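Local coordinates for DUF4348 domain-containing protein (Bacteroides fragilis, PDB 3SBU) that is of unknown function but belongs to the DUF4348 family of the NTF2 clan, with a cystatin-like fold, at residues T92-R97 with S225-A230; S111-W116 with N213-Q218. All blocks are in the same frame, centred on the assembly; numbering follows the deposited sequence.

Contact 1: T92-R97 with S225-A230; sequences TLLFDR and SHKILA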
loop_
_atom_site.group_PDB
_atom_site.type_symbol
_atom_site.label_atom_id
_atom_site.label_comp_id
_atom_site.label_asym_id
_atom_site.label_seq_id
_atom_site.Cartn_x
_atom_site.Cartn_y
_atom_site.Cartn_z
ATOM N N THR A 92 17.936 -5.472 -1.738
ATOM C CA THR A 92 18.154 -4.046 -1.598
ATOM C C THR A 92 19.293 -3.586 -2.482
ATOM O O THR A 92 20.179 -4.371 -2.828
ATOM C CB THR A 92 18.410 -3.648 -0.108
ATOM O OG1 THR A 92 19.590 -4.286 0.379
ATOM C CG2 THR A 92 17.271 -4.021 0.823
ATOM N N LEU A 93 19.247 -2.298 -2.851
ATOM C CA LEU A 93 20.250 -1.554 -3.610
ATOM C C LEU A 93 20.431 -0.219 -2.920
ATOM O O LEU A 93 19.469 0.302 -2.372
ATOM C CB LEU A 93 19.863 -1.338 -5.089
ATOM C CG LEU A 93 19.644 -2.554 -5.994
ATOM C CD1 LEU A 93 19.157 -2.098 -7.381
ATOM C CD2 LEU A 93 20.919 -3.371 -6.145
ATOM N N LEU A 94 21.656 0.324 -2.920
ATOM C CA LEU A 94 21.944 1.594 -2.276
ATOM C C LEU A 94 22.570 2.564 -3.229
ATOM O O LEU A 94 23.448 2.196 -4.012
ATOM C CB LEU A 94 22.880 1.403 -1.068
ATOM C CG LEU A 94 22.174 1.049 0.232
ATOM C CD1 LEU A 94 23.127 0.338 1.167
ATOM C CD2 LEU A 94 21.595 2.301 0.895
ATOM N N PHE A 95 22.152 3.823 -3.130
ATOM C CA PHE A 95 22.643 4.929 -3.952
ATOM C C PHE A 95 22.825 6.157 -3.063
ATOM O O PHE A 95 22.231 6.221 -1.999
ATOM C CB PHE A 95 21.604 5.245 -5.100
ATOM C CG PHE A 95 21.216 4.059 -5.949
ATOM C CD1 PHE A 95 20.161 3.221 -5.571
ATOM C CD2 PHE A 95 21.925 3.755 -7.101
ATOM C CE1 PHE A 95 19.826 2.089 -6.332
ATOM C CE2 PHE A 95 21.600 2.619 -7.864
ATOM C CZ PHE A 95 20.550 1.791 -7.472
ATOM N N ASP A 96 23.573 7.145 -3.541
ATOM C CA ASP A 96 23.778 8.443 -2.897
ATOM C C ASP A 96 22.979 9.528 -3.599
ATOM O O ASP A 96 22.760 10.600 -3.027
ATOM C CB ASP A 96 25.269 8.856 -3.006
ATOM C CG ASP A 96 26.223 8.042 -2.181
ATOM O OD1 ASP A 96 25.757 7.115 -1.472
ATOM O OD2 ASP A 96 27.430 8.318 -2.241
ATOM N N ARG A 97 22.670 9.298 -4.890
ATOM C CA ARG A 97 22.013 10.243 -5.799
ATOM C C ARG A 97 21.029 9.501 -6.675
ATOM O O ARG A 97 21.356 8.432 -7.166
ATOM C CB ARG A 97 23.078 10.902 -6.689
ATOM C CG ARG A 97 24.297 11.432 -5.965
ATOM C CD ARG A 97 25.297 12.030 -6.913
ATOM N NE ARG A 97 26.055 10.998 -7.617
ATOM C CZ ARG A 97 27.271 11.198 -8.106
ATOM N NH1 ARG A 97 27.856 12.390 -7.992
ATOM N NH2 ARG A 97 27.915 10.216 -8.714
ATOM N N SER A 225 25.437 13.092 1.961
ATOM C CA SER A 225 24.373 13.525 2.877
ATOM C C SER A 225 22.986 12.935 2.497
ATOM O O SER A 225 22.007 13.162 3.206
ATOM C CB SER A 225 24.321 15.050 2.962
ATOM O OG SER A 225 23.922 15.607 1.727
ATOM N N HIS A 226 22.907 12.192 1.386
ATOM C CA HIS A 226 21.726 11.434 1.003
ATOM C C HIS A 226 22.080 9.987 0.888
ATOM O O HIS A 226 23.198 9.642 0.492
ATOM C CB HIS A 226 21.117 11.868 -0.343
ATOM C CG HIS A 226 20.313 13.126 -0.337
ATOM N ND1 HIS A 226 20.098 13.872 0.812
ATOM C CD2 HIS A 226 19.737 13.753 -1.375
ATOM C CE1 HIS A 226 19.379 14.910 0.433
ATOM N NE2 HIS A 226 19.122 14.863 -0.867
ATOM N N LYS A 227 21.102 9.137 1.177
ATOM C CA LYS A 227 21.185 7.696 1.004
ATOM C C LYS A 227 19.844 7.245 0.517
ATOM O O LYS A 227 18.823 7.607 1.094
ATOM C CB LYS A 227 21.632 6.966 2.282
ATOM C CG LYS A 227 22.805 6.017 2.021
ATOM C CD LYS A 227 24.171 6.711 2.058
ATOM C CE LYS A 227 25.238 5.797 1.501
ATOM N NZ LYS A 227 26.535 6.499 1.286
ATOM N N ILE A 228 19.841 6.530 -0.589
ATOM C CA ILE A 228 18.626 6.058 -1.253
ATOM C C ILE A 228 18.629 4.534 -1.258
ATOM O O ILE A 228 19.517 3.915 -1.838
ATOM C CB ILE A 228 18.542 6.651 -2.674
ATOM C CG1 ILE A 228 18.685 8.199 -2.642
ATOM C CG2 ILE A 228 17.259 6.123 -3.438
ATOM C CD1 ILE A 228 18.911 8.795 -3.940
ATOM N N LEU A 229 17.638 3.938 -0.591
ATOM C CA LEU A 229 17.517 2.512 -0.468
ATOM C C LEU A 229 16.373 2.009 -1.346
ATOM O O LEU A 229 15.209 2.320 -1.088
ATOM C CB LEU A 229 17.326 2.142 1.020
ATOM C CG LEU A 229 17.096 0.663 1.355
ATOM C CD1 LEU A 229 18.358 -0.156 1.176
ATOM C CD2 LEU A 229 16.654 0.521 2.797
ATOM N N ALA A 230 16.704 1.234 -2.375
ATOM C CA ALA A 230 15.713 0.620 -3.251
ATOM C C ALA A 230 15.444 -0.795 -2.750
ATOM O O ALA A 230 16.384 -1.531 -2.457
ATOM C CB ALA A 230 16.195 0.610 -4.704
HETATM O O HOH W 1 24.450 12.324 -1.567
#
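Strand 93-95 pairs antiparallel with strand 226-230, which also pairs with strand 240-245 of the same antiparallel sheet, Phe95 meeting Ile228 and Leu93 meeting Ala230 as hydrogen-bonded pairs. The first pair is closed by Ile228 N to Phe95 O and Phe95 N to Ile228 O, the second by Leu93 and Ala230 in the same reciprocal way; CA-H...O contacts lie between and beyond these pairs.

On the face bearing Phe95, the ring turns its edge to Ala230, Phe95 CE1 lying 4.2 Å from Ala230 CB. On the same face the CD1 methyl of Ile228 reaches past Asp96 to Arg97 C at 3.5 Å. Leu94 and Leu229 share the other face, which helix 154-163 covers through Phe154 and Phe158. There CD1 of Leu229, placed by a chi2 of 72°, lies 3.7 Å from Thr92 CB.

Beyond the last bridge, Lys227 bends at chi2 (84°) and runs beside Asp96, pointing the same way. Its NZ makes a salt bridge of 2.9 Å with Asp96 OD1, approaching on the syn side but 34° out of the carboxylate plane. Asp96 OD2 accepts from Gln219 NE2 and Asp221 N. With both oxygens engaged, the buried carboxylate is fixed in rotation, and the lysine and the two N-H donors would be expected to favour its charged form.

Contact 2: S111-W116 with N213-Q218; sequences SVQVEW and NINYGQ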
loop_
_atom_site.group_PDB
_atom_site.type_symbol
_atom_site.label_atom_id
_atom_site.label_comp_id
_atom_site.label_asym_id
_atom_site.label_seq_id
_atom_site.Cartn_x
_atom_site.Cartn_y
_atom_site.Cartn_z
ATOM N N SER A 111 32.203 -5.551 -15.234
ATOM C CA SER A 111 32.604 -5.850 -13.862
ATOM C C SER A 111 31.554 -5.261 -12.915
ATOM O O SER A 111 31.230 -4.075 -12.996
ATOM C CB SER A 111 34.018 -5.360 -13.552
ATOM O OG SER A 111 34.083 -3.956 -13.382
ATOM N N VAL A 112 30.940 -6.137 -12.104
ATOM C CA VAL A 112 29.881 -5.817 -11.146
ATOM C C VAL A 112 30.202 -6.537 -9.830
ATOM O O VAL A 112 30.740 -7.643 -9.856
ATOM C CB VAL A 112 28.479 -6.219 -11.704
ATOM C CG1 VAL A 112 27.390 -5.987 -10.677
ATOM C CG2 VAL A 112 28.146 -5.474 -12.997
ATOM N N GLN A 113 29.881 -5.925 -8.688
ATOM C CA GLN A 113 30.092 -6.569 -7.399
ATOM C C GLN A 113 28.790 -6.693 -6.657
ATOM O O GLN A 113 27.953 -5.798 -6.723
ATOM C CB GLN A 113 31.117 -5.831 -6.517
ATOM C CG GLN A 113 32.509 -5.720 -7.125
ATOM C CD GLN A 113 32.624 -4.493 -7.999
ATOM O OE1 GLN A 113 32.298 -3.390 -7.581
ATOM N NE2 GLN A 113 33.047 -4.665 -9.241
ATOM N N VAL A 114 28.620 -7.811 -5.952
ATOM C CA VAL A 114 27.476 -8.052 -5.084
ATOM C C VAL A 114 28.002 -7.912 -3.667
ATOM O O VAL A 114 29.108 -8.369 -3.369
ATOM C CB VAL A 114 26.766 -9.393 -5.365
ATOM C CG1 VAL A 114 25.660 -9.655 -4.335
ATOM C CG2 VAL A 114 26.183 -9.400 -6.782
ATOM N N GLU A 115 27.259 -7.199 -2.823
ATOM C CA GLU A 115 27.678 -6.941 -1.439
ATOM C C GLU A 115 26.662 -7.368 -0.417
ATOM O O GLU A 115 25.462 -7.213 -0.638
ATOM C CB GLU A 115 27.951 -5.437 -1.188
ATOM C CG GLU A 115 28.867 -4.742 -2.188
ATOM C CD GLU A 115 28.770 -3.227 -2.283
ATOM O OE1 GLU A 115 28.036 -2.605 -1.479
ATOM O OE2 GLU A 115 29.416 -2.661 -3.195
ATOM N N TRP A 116 27.152 -7.909 0.707
ATOM C CA TRP A 116 26.374 -8.108 1.910
ATOM C C TRP A 116 26.897 -7.076 2.889
ATOM O O TRP A 116 28.107 -7.031 3.132
ATOM C CB TRP A 116 26.509 -9.524 2.499
ATOM C CG TRP A 116 25.744 -10.605 1.791
ATOM C CD1 TRP A 116 26.251 -11.781 1.321
ATOM C CD2 TRP A 116 24.318 -10.684 1.613
ATOM N NE1 TRP A 116 25.238 -12.567 0.817
ATOM C CE2 TRP A 116 24.042 -11.911 0.965
ATOM C CE3 TRP A 116 23.246 -9.820 1.903
ATOM C CZ2 TRP A 116 22.736 -12.315 0.632
ATOM C CZ3 TRP A 116 21.953 -10.215 1.558
ATOM C CH2 TRP A 116 21.710 -11.445 0.927
ATOM N N ASN A 213 23.623 -5.140 -1.753
ATOM C CA ASN A 213 23.894 -4.062 -2.668
ATOM C C ASN A 213 24.533 -4.665 -3.868
ATOM O O ASN A 213 25.169 -5.718 -3.782
ATOM C CB ASN A 213 24.743 -2.930 -2.056
ATOM C CG ASN A 213 24.705 -1.659 -2.865
ATOM O OD1 ASN A 213 23.791 -1.413 -3.679
ATOM N ND2 ASN A 213 25.662 -0.787 -2.606
ATOM N N ILE A 214 24.272 -4.064 -5.017
ATOM C CA ILE A 214 24.889 -4.450 -6.264
ATOM C C ILE A 214 25.573 -3.204 -6.776
ATOM O O ILE A 214 24.935 -2.163 -6.857
ATOM C CB ILE A 214 23.925 -5.091 -7.280
ATOM C CG1 ILE A 214 23.218 -6.324 -6.685
ATOM C CG2 ILE A 214 24.670 -5.414 -8.570
ATOM C CD1 ILE A 214 22.090 -6.926 -7.570
ATOM N N ASN A 215 26.878 -3.286 -7.049
ATOM C CA ASN A 215 27.598 -2.125 -7.520
ATOM C C ASN A 215 27.572 -2.087 -9.023
ATOM O O ASN A 215 28.322 -2.799 -9.687
ATOM C CB ASN A 215 29.041 -2.059 -6.952
ATOM C CG ASN A 215 29.803 -0.878 -7.493
ATOM O OD1 ASN A 215 29.255 0.170 -7.719
ATOM N ND2 ASN A 215 31.067 -1.028 -7.793
ATOM N N TYR A 216 26.727 -1.220 -9.575
ATOM C CA TYR A 216 26.655 -1.001 -11.005
ATOM C C TYR A 216 27.548 0.201 -11.401
ATOM O O TYR A 216 27.465 0.669 -12.538
ATOM C CB TYR A 216 25.194 -0.742 -11.427
ATOM C CG TYR A 216 24.218 -1.857 -11.107
ATOM C CD1 TYR A 216 24.053 -2.932 -11.975
ATOM C CD2 TYR A 216 23.353 -1.761 -10.018
ATOM C CE1 TYR A 216 23.097 -3.920 -11.729
ATOM C CE2 TYR A 216 22.403 -2.750 -9.754
ATOM C CZ TYR A 216 22.277 -3.822 -10.614
ATOM O OH TYR A 216 21.327 -4.772 -10.341
ATOM N N GLY A 217 28.347 0.703 -10.449
ATOM C CA GLY A 217 29.169 1.899 -10.626
ATOM C C GLY A 217 28.608 3.152 -9.943
ATOM O O GLY A 217 29.169 4.234 -10.096
ATOM N N GLN A 218 27.516 3.027 -9.157
ATOM C CA GLN A 218 26.948 4.166 -8.443
ATOM C C GLN A 218 27.862 4.626 -7.310
ATOM O O GLN A 218 28.467 3.812 -6.643
ATOM C CB GLN A 218 25.521 3.878 -7.893
ATOM C CG GLN A 218 25.433 2.872 -6.708
ATOM C CD GLN A 218 25.239 1.459 -7.183
ATOM O OE1 GLN A 218 25.700 1.047 -8.260
ATOM N NE2 GLN A 218 24.588 0.661 -6.344
HETATM O O HOH W 2 30.383 -2.024 -11.371
#
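Glu115 and Asn213 form a hydrogen-bonded pair where strand 111-116 runs antiparallel to the strand through Asn213 and Ile214, the axes of the short segments 159° apart and 4.7 Å at closest approach. Glu115 N gives a bond to Asn213 O, Asn213 N one to Glu115 O, and farther along Asn215 N meets Gln113 O at 2.8 Å, nearly straight.

The polar side chains of Gln113, Glu115, Asn213 and Asn215 share one face. Gln113 bends at chi2 (87°), and its OE1 takes a bond of 2.7 Å from Asn215 ND2. The acceptor lies in the amide plane of Asn215, although the two amide planes are turned 57° apart. Glu115 runs beside Asn213 with its carboxylate almost perpendicular to that amide; Asn213 ND2 reaches OE1 at 3.2 Å from above the carboxylate plane. Asn213 OD1 is engaged by Leu94 of strand 93-95.

Val112, Val114 and Ile214 lie on the reverse face, against Phe41 of helix 41-50. Val112 CG1 is pressed to 3.5 Å from Ile214 CG2, tighter than usual carbon contact, while that CG2 also lies over one face of the Tyr216 ring, toward its rim. Past the pairing, Asn215 OD1 accepts from Gly217 N in an Asx turn, and a water joins Ser111 O to Asn215 O.

Asn215 thus uses both ends of its amide, ND2 across the strands and OD1 within the turn, which fixes the amide's flip and ties the turn to strand 111-116.

In the fold
Contact 2 is nested inside the chain loop closed by contact 1: strands 93-95 and 111-116 are consecutive, as are 212-215 and 226-230. The two strand pairs belong to different sheets, with centres 13 Å apart, yet they touch through segments 92-97 and 213-218. Both backbone polar atoms of Leu94 are used, N 2.9 Å from Asn213 OD1 and O 3.0 Å from Gln218 NE2, both probable hydrogen bonds, so side-chain amides bridge the two sheets. Leu93 CD2 also packs 3.6 Å from Ile214 N. A glycerol lies about 4 Å from the side chain of Ala230, and one about 4 Å from that of Glu115; such molecules probably come from the crystallisation liquor, though they may mark pockets.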